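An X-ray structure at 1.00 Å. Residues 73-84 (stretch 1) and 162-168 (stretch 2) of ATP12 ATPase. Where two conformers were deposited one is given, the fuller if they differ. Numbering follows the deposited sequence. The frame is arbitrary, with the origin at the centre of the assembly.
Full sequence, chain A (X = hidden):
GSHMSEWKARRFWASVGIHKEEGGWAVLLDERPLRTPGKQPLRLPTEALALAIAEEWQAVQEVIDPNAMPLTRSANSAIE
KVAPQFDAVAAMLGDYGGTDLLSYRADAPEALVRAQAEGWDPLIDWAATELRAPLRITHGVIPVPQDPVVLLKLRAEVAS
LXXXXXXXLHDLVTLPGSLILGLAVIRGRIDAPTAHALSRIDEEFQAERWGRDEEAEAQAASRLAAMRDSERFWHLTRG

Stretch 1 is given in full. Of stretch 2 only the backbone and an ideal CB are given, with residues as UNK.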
# COMPACT_ATOMS: atom_id res chain seq x y z
N ARG A 73 -11.94 -0.38 -5.41
CA ARG A 73 -11.86 -0.04 -4.01
C ARG A 73 -10.73 0.98 -3.76
O ARG A 73 -10.95 1.94 -3.01
CB ARG A 73 -11.63 -1.32 -3.19
CG ARG A 73 -11.50 -1.29 -1.71
CD ARG A 73 -11.89 -2.59 -1.03
NE ARG A 73 -10.91 -3.68 -0.89
CZ ARG A 73 -10.97 -4.80 -1.57
NH1 ARG A 73 -11.99 -4.68 -2.43
NH2 ARG A 73 -10.20 -5.90 -1.58
N SER A 74 -9.58 0.78 -4.37
CA SER A 74 -8.47 1.73 -4.23
C SER A 74 -8.76 3.06 -4.87
O SER A 74 -8.43 4.11 -4.31
CB SER A 74 -7.22 1.08 -4.86
OG SER A 74 -6.75 -0.05 -4.27
N ALA A 75 -9.38 3.06 -6.04
CA ALA A 75 -9.72 4.32 -6.70
C ALA A 75 -10.76 5.10 -5.91
O ALA A 75 -10.66 6.33 -5.81
CB ALA A 75 -10.20 4.05 -8.11
N ASN A 76 -11.75 4.41 -5.35
CA ASN A 76 -12.74 5.08 -4.51
C ASN A 76 -12.04 5.77 -3.35
O ASN A 76 -12.36 6.90 -2.96
CB ASN A 76 -13.76 4.08 -3.99
CG ASN A 76 -14.75 3.61 -5.03
OD1 ASN A 76 -14.96 4.24 -6.05
ND2 ASN A 76 -15.39 2.47 -4.71
N SER A 77 -11.08 5.11 -2.71
CA SER A 77 -10.33 5.71 -1.59
C SER A 77 -9.48 6.88 -2.05
O SER A 77 -9.39 7.90 -1.40
CB SER A 77 -9.49 4.64 -0.92
OG SER A 77 -8.76 5.22 0.14
N ALA A 78 -8.84 6.73 -3.21
CA ALA A 78 -8.05 7.84 -3.74
C ALA A 78 -8.91 9.09 -3.88
O ALA A 78 -8.53 10.20 -3.51
CB ALA A 78 -7.42 7.48 -5.08
N ILE A 79 -10.09 8.94 -4.47
CA ILE A 79 -10.95 10.07 -4.78
C ILE A 79 -11.62 10.60 -3.53
O ILE A 79 -11.67 11.84 -3.32
CB ILE A 79 -11.97 9.67 -5.87
CG1 ILE A 79 -11.26 9.38 -7.18
CG2 ILE A 79 -13.05 10.77 -6.05
CD1 ILE A 79 -12.02 8.52 -8.16
N GLU A 80 -12.18 9.74 -2.68
CA GLU A 80 -12.99 10.17 -1.56
C GLU A 80 -12.17 10.54 -0.32
O GLU A 80 -12.63 11.40 0.47
CB GLU A 80 -13.98 9.10 -1.12
CG GLU A 80 -15.01 8.82 -2.22
CD GLU A 80 -16.19 8.06 -1.78
OE1 GLU A 80 -16.19 7.42 -0.70
OE2 GLU A 80 -17.26 8.08 -2.42
N LYS A 81 -11.02 9.92 -0.11
CA LYS A 81 -10.23 10.02 1.11
C LYS A 81 -8.87 10.64 0.90
O LYS A 81 -8.52 11.61 1.56
CB LYS A 81 -10.15 8.66 1.80
CG LYS A 81 -11.47 8.03 2.14
CD LYS A 81 -11.68 6.61 2.56
CE LYS A 81 -10.92 5.51 1.89
NZ LYS A 81 -10.71 4.26 2.62
N VAL A 82 -8.06 10.10 0.02
CA VAL A 82 -6.66 10.51 -0.04
C VAL A 82 -6.45 11.81 -0.78
O VAL A 82 -5.83 12.73 -0.22
CB VAL A 82 -5.76 9.40 -0.61
CG1 VAL A 82 -4.34 9.88 -0.70
CG2 VAL A 82 -5.92 8.13 0.23
N ALA A 83 -6.98 11.97 -1.97
CA ALA A 83 -6.80 13.22 -2.68
C ALA A 83 -7.35 14.42 -1.90
O ALA A 83 -6.62 15.43 -1.78
CB ALA A 83 -7.40 13.20 -4.11
N PRO A 84 -8.53 14.41 -1.30
CA PRO A 84 -9.00 15.57 -0.56
C PRO A 84 -8.24 15.82 0.74
O PRO A 84 -8.33 16.95 1.25
CB PRO A 84 -10.47 15.28 -0.31
CG PRO A 84 -10.78 13.97 -0.85
CD PRO A 84 -9.60 13.37 -1.46
N UNK A 162 2.03 11.71 -6.54
CA UNK A 162 0.73 12.10 -6.99
C UNK A 162 -0.33 11.42 -6.10
O UNK A 162 -0.04 10.55 -5.30
CB UNK A 162 0.54 11.74 -8.47
N UNK A 163 -1.59 11.86 -6.13
CA UNK A 163 -2.58 11.34 -5.19
C UNK A 163 -2.89 9.86 -5.31
O UNK A 163 -3.06 9.17 -4.27
CB UNK A 163 -3.88 12.12 -5.36
N UNK A 164 -2.95 9.30 -6.53
CA UNK A 164 -3.20 7.88 -6.65
C UNK A 164 -1.96 7.09 -6.22
O UNK A 164 -2.10 6.01 -5.63
CB UNK A 164 -3.60 7.53 -8.08
N UNK A 165 -0.77 7.62 -6.44
CA UNK A 165 0.43 6.99 -5.97
C UNK A 165 0.52 6.97 -4.44
O UNK A 165 0.93 5.97 -3.84
CB UNK A 165 1.65 7.70 -6.56
N UNK A 166 0.12 8.08 -3.81
CA UNK A 166 0.07 8.12 -2.35
C UNK A 166 -0.91 7.09 -1.79
O UNK A 166 -0.66 6.46 -0.77
CB UNK A 166 -0.32 9.52 -1.87
N UNK A 167 -2.05 6.94 -2.50
CA UNK A 167 -3.05 5.94 -2.12
C UNK A 167 -2.43 4.55 -2.14
O UNK A 167 -2.61 3.78 -1.21
CB UNK A 167 -4.26 6.00 -3.05
N UNK A 168 -1.70 4.23 -3.20
CA UNK A 168 -1.03 2.94 -3.32
C UNK A 168 0.01 2.74 -2.19
O UNK A 168 0.12 1.68 -1.60
CB UNK A 168 -0.36 2.83 -4.69

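Position 162 lies just before a helix, with phi/psi of -79/165, and its ideal CB has nothing of stretch 1 within 5.5 Å. The backbone therefore argues for an N-cap: Asp, Asn, Ser or Thr could each accept from a free amide of the first turn. The residue is Asp162, whose OD1 accepts from the backbone N of residue 165 at 2.9 Å.

Position 163 opens the helix at -63/-38, and its CA-to-CB bond points toward stretch 1, where the ideal CB is 3.9 Å from Ala83 CB. A compact apolar side chain would suit, such as Ala, Val or Pro; proline is well tolerated in a first turn, where the missing amide hydrogen costs little. It is Pro163, whose CB packs against Ala83 CB at 3.9 Å.

At position 164 the CA-to-CB bond runs sideways, and the ideal CB is still 4.9 Å from Ala78 CB. Stretch 1 offers an apolar patch of Ala75, Ala78 and Ile79, so a long side chain that can reach across is favoured: Leu, Met or an aromatic. Phe164, with chi1 m, brings its ring over to the patch. Ala78 CB sits over one face, 3.7 Å from the centroid of the Phe164 ring and almost on the ring normal, a CH-pi contact. Ile79 CG1 approaches Phe164 CZ at 4.0 Å, and Ala75 CB lies 4.2 Å from Phe164 CE2, both obliquely.

Position 165 has ordinary helical angles and no neighbour in stretch 1, which leaves the choice wide. It is Gly165; its amide is the one capped by Asp162.

Position 166 points toward stretch 1, its ideal CB 4.2 Å from Val82 CG1. Leu, Ile, Val or Met could extend this apolar contact. Leu166, in the t, p rotamer, places CD2 3.8 Å from Val82 CG1.

Position 167 points toward the helix of stretch 1, its ideal CB 4.0 Å from Ala78 CB and 4.3 Å from Val82 CG2. With Ala78 CA 5.6 Å from the CA of position 167, a small side chain is indicated: Ala, Ser, Thr or perhaps Val. Thr167 takes chi1 m, and its OG1 donates to Pro163 O at 2.9 Å, so the hydroxyl is satisfied within its own helix while lying 3.3 Å from Ala78 CA and 3.2 Å from Val82 CB. Its methyl CG2 rests 3.6 Å from Ser74 O. No hydrogen bond joins the two stretches.

Position 168 points away, so stretch 1 imposes no preference; Ala168 simply continues the helix.

Stretch 2, residues 162-168: DPFGLTA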
# COMPACT_ATOMS: atom_id res chain seq x y z
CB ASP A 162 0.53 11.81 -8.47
CG ASP A 162 0.74 10.39 -8.97
OD1 ASP A 162 0.69 9.48 -8.14
OD2 ASP A 162 0.96 10.21 -10.19
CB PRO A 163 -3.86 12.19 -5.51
CG PRO A 163 -3.22 13.46 -5.98
CD PRO A 163 -2.06 13.06 -6.88
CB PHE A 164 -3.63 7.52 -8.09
CG PHE A 164 -5.10 7.75 -8.38
CD1 PHE A 164 -5.69 9.00 -8.25
CD2 PHE A 164 -5.91 6.70 -8.73
CE1 PHE A 164 -7.02 9.20 -8.48
CE2 PHE A 164 -7.25 6.87 -8.98
CZ PHE A 164 -7.81 8.12 -8.84
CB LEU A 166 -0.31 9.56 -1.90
CG LEU A 166 -0.20 9.82 -0.41
CD1 LEU A 166 1.23 9.75 0.08
CD2 LEU A 166 -0.81 11.17 -0.04
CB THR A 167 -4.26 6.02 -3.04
OG1 THR A 167 -4.84 7.33 -2.94
CG2 THR A 167 -5.32 5.00 -2.63
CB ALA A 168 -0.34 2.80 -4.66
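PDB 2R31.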